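Local coordinates for protein 4-hydroxybutyrate coenzyme A transferase (Shewanella oneidensis, PDB 2OAS) that probably transfers coenzyme A between carboxylic acids such as acetate and 4-hydroxybutyrate, as a member of the acetyl-CoA hydrolase/transferase family, at residues P152-H164 with Y272-D285. Residues are numbered along the deposited sequence; the frame is centred on the assembly and turned at random.
Sequences PQMPRTHGDGFIH and YDYVDDNPAVIFMD
H158 reaches over D277 and P279, in the chain that leaves helix 269-275 through a type II turn from V275 to N278. H158 CB meets V281 O, and it lies 3.6 Å from I282 CD1. CG sits above the peptide that N278 shares with P279. ND1 is nearest to P279 CA, which makes a CH-pi contact over one face of the ring, 4.0 Å from its centroid. CD2 faces D277 OD1 and D277 C, and CE1 comes near P279 CG. H158 NE2 gives its N-H to D277 OD1 at 2.8 Å, with the acceptor in the ring plane. CG of D277 is anti to its backbone N (chi1 -161°), and this swings the carboxylate to the ring edge. The same OD1 takes a weak bond from R156 NH1 at 3.4 Å, part of a salt bridge. The guanidinium and carboxylate planes are nearly perpendicular, and R156 NH2 is paired with D122. R156 N donates to D276 OD1 at 2.7 Å. D276 OD1 also lies against P155, whose ring packs on Y272 and V275.

Further on, 158-159 is a weakly bonded edge strand, parallel to 281-283, in a small three-stranded sheet completed by 260-262. This sheet joins the N-terminal and C-terminal family regions. F283 N donates a hydrogen bond to H158 O at 2.8 Å, and D160 N donates one to F283 O. T157 CG2 sits over the F283 ring, 3.8 Å from its centroid, while T157 OG1 bonds to G130 O. G159, with positive phi, makes a CA-H...O contact with F283 O. D160 OD2 accepts a weak bond from D285 N at 3.3 Å. The side chain of D285 caps the next helix at E287 N and forms a salt bridge with R105.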
loop_
_atom_site.group_PDB
_atom_site.type_symbol
_atom_site.label_atom_id
_atom_site.label_comp_id
_atom_site.label_asym_id
_atom_site.label_seq_id
_atom_site.Cartn_x
_atom_site.Cartn_y
_atom_site.Cartn_z
ATOM N N PRO A 152 3.167 -4.363 39.434
ATOM C CA PRO A 152 3.615 -5.739 39.642
ATOM C C PRO A 152 2.823 -6.742 38.801
ATOM O O PRO A 152 3.232 -7.891 38.656
ATOM C CB PRO A 152 3.387 -5.957 41.127
ATOM C CG PRO A 152 3.669 -4.622 41.702
ATOM C CD PRO A 152 2.965 -3.689 40.728
ATOM N N GLN A 153 1.689 -6.308 38.257
ATOM C CA GLN A 153 0.851 -7.177 37.447
ATOM C C GLN A 153 1.336 -7.176 36.002
ATOM O O GLN A 153 1.056 -8.102 35.245
ATOM C CB GLN A 153 -0.609 -6.720 37.514
ATOM C CG GLN A 153 -1.161 -6.642 38.926
ATOM C CD GLN A 153 -1.022 -7.962 39.682
ATOM O OE1 GLN A 153 -0.748 -7.974 40.897
ATOM N NE2 GLN A 153 -1.214 -9.091 38.967
HETATM N N MSE A 154 2.072 -6.147 35.609
HETATM C CA MSE A 154 2.562 -6.101 34.243
HETATM C C MSE A 154 3.592 -7.202 34.042
HETATM O O MSE A 154 4.609 -7.256 34.740
HETATM C CB MSE A 154 3.194 -4.740 33.934
HETATM C CG MSE A 154 3.558 -4.539 32.466
HETATM SE SE MSE A 154 2.043 -4.706 31.252
HETATM C CE MSE A 154 1.490 -2.860 31.077
ATOM N N PRO A 155 3.327 -8.123 33.103
ATOM C CA PRO A 155 4.285 -9.198 32.858
ATOM C C PRO A 155 5.589 -8.663 32.246
ATOM O O PRO A 155 5.583 -7.669 31.518
ATOM C CB PRO A 155 3.509 -10.139 31.928
ATOM C CG PRO A 155 2.514 -9.247 31.249
ATOM C CD PRO A 155 2.083 -8.319 32.335
ATOM N N ARG A 156 6.702 -9.318 32.573
ATOM C CA ARG A 156 8.040 -8.953 32.087
ATOM C C ARG A 156 8.275 -9.619 30.741
ATOM O O ARG A 156 8.986 -10.620 30.654
ATOM C CB ARG A 156 9.081 -9.445 33.091
ATOM C CG ARG A 156 10.528 -9.091 32.791
ATOM C CD ARG A 156 11.373 -9.503 33.980
ATOM N NE ARG A 156 12.731 -8.993 33.944
ATOM C CZ ARG A 156 13.786 -9.687 33.524
ATOM N NH1 ARG A 156 13.627 -10.933 33.087
ATOM N NH2 ARG A 156 14.998 -9.132 33.562
ATOM N N THR A 157 7.686 -9.056 29.692
ATOM C CA THR A 157 7.795 -9.606 28.347
ATOM C C THR A 157 9.198 -9.575 27.757
ATOM O O THR A 157 9.985 -8.679 28.057
ATOM C CB THR A 157 6.850 -8.867 27.350
ATOM O OG1 THR A 157 7.213 -7.481 27.272
ATOM C CG2 THR A 157 5.396 -8.978 27.803
ATOM N N HIS A 158 9.507 -10.552 26.905
ATOM C CA HIS A 158 10.811 -10.591 26.254
ATOM C C HIS A 158 10.751 -9.867 24.926
ATOM O O HIS A 158 9.693 -9.777 24.312
ATOM C CB HIS A 158 11.287 -12.021 26.030
ATOM C CG HIS A 158 11.869 -12.652 27.248
ATOM N ND1 HIS A 158 13.055 -13.353 27.224
ATOM C CD2 HIS A 158 11.445 -12.669 28.532
ATOM C CE1 HIS A 158 13.339 -13.775 28.445
ATOM N NE2 HIS A 158 12.379 -13.372 29.258
ATOM N N GLY A 159 11.897 -9.352 24.492
ATOM C CA GLY A 159 11.957 -8.608 23.247
ATOM C C GLY A 159 12.503 -7.201 23.459
ATOM O O GLY A 159 13.438 -7.013 24.238
ATOM N N ASP A 160 11.927 -6.207 22.791
ATOM C CA ASP A 160 12.423 -4.843 22.937
ATOM C C ASP A 160 11.715 -3.976 23.965
ATOM O O ASP A 160 11.933 -2.771 23.999
ATOM C CB ASP A 160 12.375 -4.122 21.594
ATOM C CG ASP A 160 12.883 -4.981 20.454
ATOM O OD1 ASP A 160 13.935 -5.659 20.629
ATOM O OD2 ASP A 160 12.232 -4.967 19.382
ATOM N N GLY A 161 10.883 -4.569 24.811
ATOM C CA GLY A 161 10.176 -3.775 25.798
ATOM C C GLY A 161 10.960 -3.339 27.024
ATOM O O GLY A 161 10.391 -2.713 27.915
ATOM N N PHE A 162 12.249 -3.643 27.090
ATOM C CA PHE A 162 13.055 -3.267 28.249
ATOM C C PHE A 162 13.538 -1.817 28.256
ATOM O O PHE A 162 13.933 -1.276 27.228
ATOM C CB PHE A 162 14.253 -4.220 28.364
ATOM C CG PHE A 162 13.866 -5.593 28.792
ATOM C CD1 PHE A 162 13.437 -5.828 30.096
ATOM C CD2 PHE A 162 13.842 -6.635 27.879
ATOM C CE1 PHE A 162 12.978 -7.078 30.479
ATOM C CE2 PHE A 162 13.383 -7.895 28.252
ATOM C CZ PHE A 162 12.954 -8.117 29.557
ATOM N N ILE A 163 13.507 -1.198 29.435
ATOM C CA ILE A 163 13.919 0.195 29.612
ATOM C C ILE A 163 14.387 0.394 31.058
ATOM O O ILE A 163 13.834 -0.189 31.999
ATOM C CB ILE A 163 12.727 1.162 29.259
ATOM C CG1 ILE A 163 13.055 2.615 29.636
ATOM C CG2 ILE A 163 11.478 0.739 30.010
ATOM C CD1 ILE A 163 14.234 3.208 28.920
ATOM N N HIS A 164 15.414 1.215 31.235
ATOM C CA HIS A 164 15.969 1.441 32.566
ATOM C C HIS A 164 15.211 2.508 33.337
ATOM O O HIS A 164 14.825 3.521 32.777
ATOM C CB HIS A 164 17.452 1.803 32.456
ATOM C CG HIS A 164 18.207 1.593 33.732
ATOM N ND1 HIS A 164 18.277 2.546 34.724
ATOM C CD2 HIS A 164 18.874 0.517 34.199
ATOM C CE1 HIS A 164 18.956 2.066 35.745
ATOM N NE2 HIS A 164 19.329 0.837 35.452
ATOM N N TYR A 272 -1.531 -13.437 29.912
ATOM C CA TYR A 272 -0.505 -12.567 30.474
ATOM C C TYR A 272 0.467 -13.385 31.310
ATOM O O TYR A 272 1.618 -12.998 31.545
ATOM C CB TYR A 272 -1.142 -11.475 31.337
ATOM C CG TYR A 272 -2.169 -10.635 30.609
ATOM C CD1 TYR A 272 -2.026 -10.344 29.254
ATOM C CD2 TYR A 272 -3.270 -10.107 31.282
ATOM C CE1 TYR A 272 -2.962 -9.547 28.585
ATOM C CE2 TYR A 272 -4.207 -9.310 30.627
ATOM C CZ TYR A 272 -4.050 -9.035 29.274
ATOM O OH TYR A 272 -4.967 -8.271 28.589
ATOM N N ASP A 273 -0.005 -14.535 31.746
ATOM C CA ASP A 273 0.787 -15.413 32.569
ATOM C C ASP A 273 1.750 -16.202 31.714
ATOM O O ASP A 273 2.859 -16.545 32.129
ATOM C CB ASP A 273 -0.138 -16.369 33.274
ATOM C CG ASP A 273 0.333 -16.701 34.622
ATOM O OD1 ASP A 273 1.484 -17.186 34.739
ATOM O OD2 ASP A 273 -0.446 -16.461 35.564
ATOM N N TYR A 274 1.296 -16.490 30.506
ATOM C CA TYR A 274 2.075 -17.251 29.557
ATOM C C TYR A 274 3.166 -16.384 28.967
ATOM O O TYR A 274 4.299 -16.827 28.821
ATOM C CB TYR A 274 1.162 -17.783 28.441
ATOM C CG TYR A 274 1.895 -18.404 27.274
ATOM C CD1 TYR A 274 2.666 -19.553 27.437
ATOM C CD2 TYR A 274 1.840 -17.824 26.007
ATOM C CE1 TYR A 274 3.374 -20.107 26.369
ATOM C CE2 TYR A 274 2.544 -18.370 24.931
ATOM C CZ TYR A 274 3.314 -19.508 25.123
ATOM O OH TYR A 274 4.052 -20.020 24.079
ATOM N N VAL A 275 2.844 -15.144 28.639
ATOM C CA VAL A 275 3.857 -14.277 28.052
ATOM C C VAL A 275 4.826 -13.768 29.099
ATOM O O VAL A 275 5.954 -13.400 28.780
ATOM C CB VAL A 275 3.212 -13.077 27.308
ATOM C CG1 VAL A 275 2.119 -13.584 26.390
ATOM C CG2 VAL A 275 2.667 -12.059 28.285
ATOM N N ASP A 276 4.397 -13.769 30.351
ATOM C CA ASP A 276 5.249 -13.271 31.427
ATOM C C ASP A 276 6.630 -13.920 31.518
ATOM O O ASP A 276 6.756 -15.079 31.879
ATOM C CB ASP A 276 4.536 -13.390 32.775
ATOM C CG ASP A 276 5.285 -12.683 33.882
ATOM O OD1 ASP A 276 6.067 -11.761 33.564
ATOM O OD2 ASP A 276 5.088 -13.036 35.065
ATOM N N ASP A 277 7.653 -13.152 31.166
ATOM C CA ASP A 277 9.028 -13.619 31.225
ATOM C C ASP A 277 9.208 -14.929 30.475
ATOM O O ASP A 277 9.945 -15.796 30.924
ATOM C CB ASP A 277 9.431 -13.788 32.701
ATOM C CG ASP A 277 10.938 -13.819 32.909
ATOM O OD1 ASP A 277 11.690 -13.507 31.958
ATOM O OD2 ASP A 277 11.372 -14.146 34.042
ATOM N N ASN A 278 8.542 -15.060 29.327
ATOM C CA ASN A 278 8.618 -16.273 28.509
ATOM C C ASN A 278 9.561 -16.118 27.321
ATOM O O ASN A 278 9.235 -15.446 26.335
ATOM C CB ASN A 278 7.234 -16.656 27.988
ATOM C CG ASN A 278 7.188 -18.060 27.409
ATOM O OD1 ASN A 278 8.197 -18.590 26.940
ATOM N ND2 ASN A 278 6.010 -18.668 27.428
ATOM N N PRO A 279 10.737 -16.773 27.378
ATOM C CA PRO A 279 11.743 -16.714 26.313
ATOM C C PRO A 279 11.199 -17.043 24.928
ATOM O O PRO A 279 11.745 -16.591 23.920
ATOM C CB PRO A 279 12.777 -17.748 26.754
ATOM C CG PRO A 279 12.654 -17.752 28.217
ATOM C CD PRO A 279 11.165 -17.692 28.438
ATOM N N ALA A 280 10.138 -17.837 24.874
ATOM C CA ALA A 280 9.572 -18.225 23.591
ATOM C C ALA A 280 8.666 -17.160 22.963
ATOM O O ALA A 280 8.344 -17.251 21.780
ATOM C CB ALA A 280 8.814 -19.552 23.731
ATOM N N VAL A 281 8.270 -16.155 23.742
ATOM C CA VAL A 281 7.407 -15.094 23.224
ATOM C C VAL A 281 8.163 -13.778 23.134
ATOM O O VAL A 281 8.642 -13.247 24.136
ATOM C CB VAL A 281 6.134 -14.888 24.103
ATOM C CG1 VAL A 281 5.195 -13.887 23.441
ATOM C CG2 VAL A 281 5.415 -16.219 24.314
ATOM N N ILE A 282 8.266 -13.250 21.925
ATOM C CA ILE A 282 8.974 -12.009 21.705
ATOM C C ILE A 282 8.088 -10.855 21.232
ATOM O O ILE A 282 7.481 -10.903 20.156
ATOM C CB ILE A 282 10.099 -12.207 20.683
ATOM C CG1 ILE A 282 11.088 -13.252 21.210
ATOM C CG2 ILE A 282 10.796 -10.873 20.399
ATOM C CD1 ILE A 282 11.723 -12.887 22.547
ATOM N N PHE A 283 8.018 -9.827 22.066
ATOM C CA PHE A 283 7.260 -8.633 21.779
ATOM C C PHE A 283 8.257 -7.710 21.121
ATOM O O PHE A 283 9.175 -7.196 21.756
ATOM C CB PHE A 283 6.726 -7.989 23.068
ATOM C CG PHE A 283 5.552 -8.711 23.658
ATOM C CD1 PHE A 283 5.707 -9.952 24.267
ATOM C CD2 PHE A 283 4.270 -8.164 23.564
ATOM C CE1 PHE A 283 4.615 -10.641 24.760
ATOM C CE2 PHE A 283 3.170 -8.851 24.055
ATOM C CZ PHE A 283 3.341 -10.090 24.661
HETATM N N MSE A 284 8.054 -7.494 19.838
HETATM C CA MSE A 284 8.939 -6.678 19.040
HETATM C C MSE A 284 8.292 -5.354 18.672
HETATM O O MSE A 284 7.066 -5.236 18.667
HETATM C CB MSE A 284 9.261 -7.455 17.779
HETATM C CG MSE A 284 10.387 -6.936 16.940
HETATM SE SE MSE A 284 10.602 -8.223 15.526
HETATM C CE MSE A 284 11.695 -9.478 16.506
ATOM N N ASP A 285 9.135 -4.376 18.348
ATOM C CA ASP A 285 8.719 -3.031 17.951
ATOM C C ASP A 285 7.954 -3.067 16.633
ATOM O O ASP A 285 8.439 -3.629 15.656
ATOM C CB ASP A 285 9.967 -2.148 17.813
ATOM C CG ASP A 285 9.685 -0.803 17.155
ATOM O OD1 ASP A 285 8.507 -0.388 17.082
ATOM O OD2 ASP A 285 10.656 -0.151 16.719
#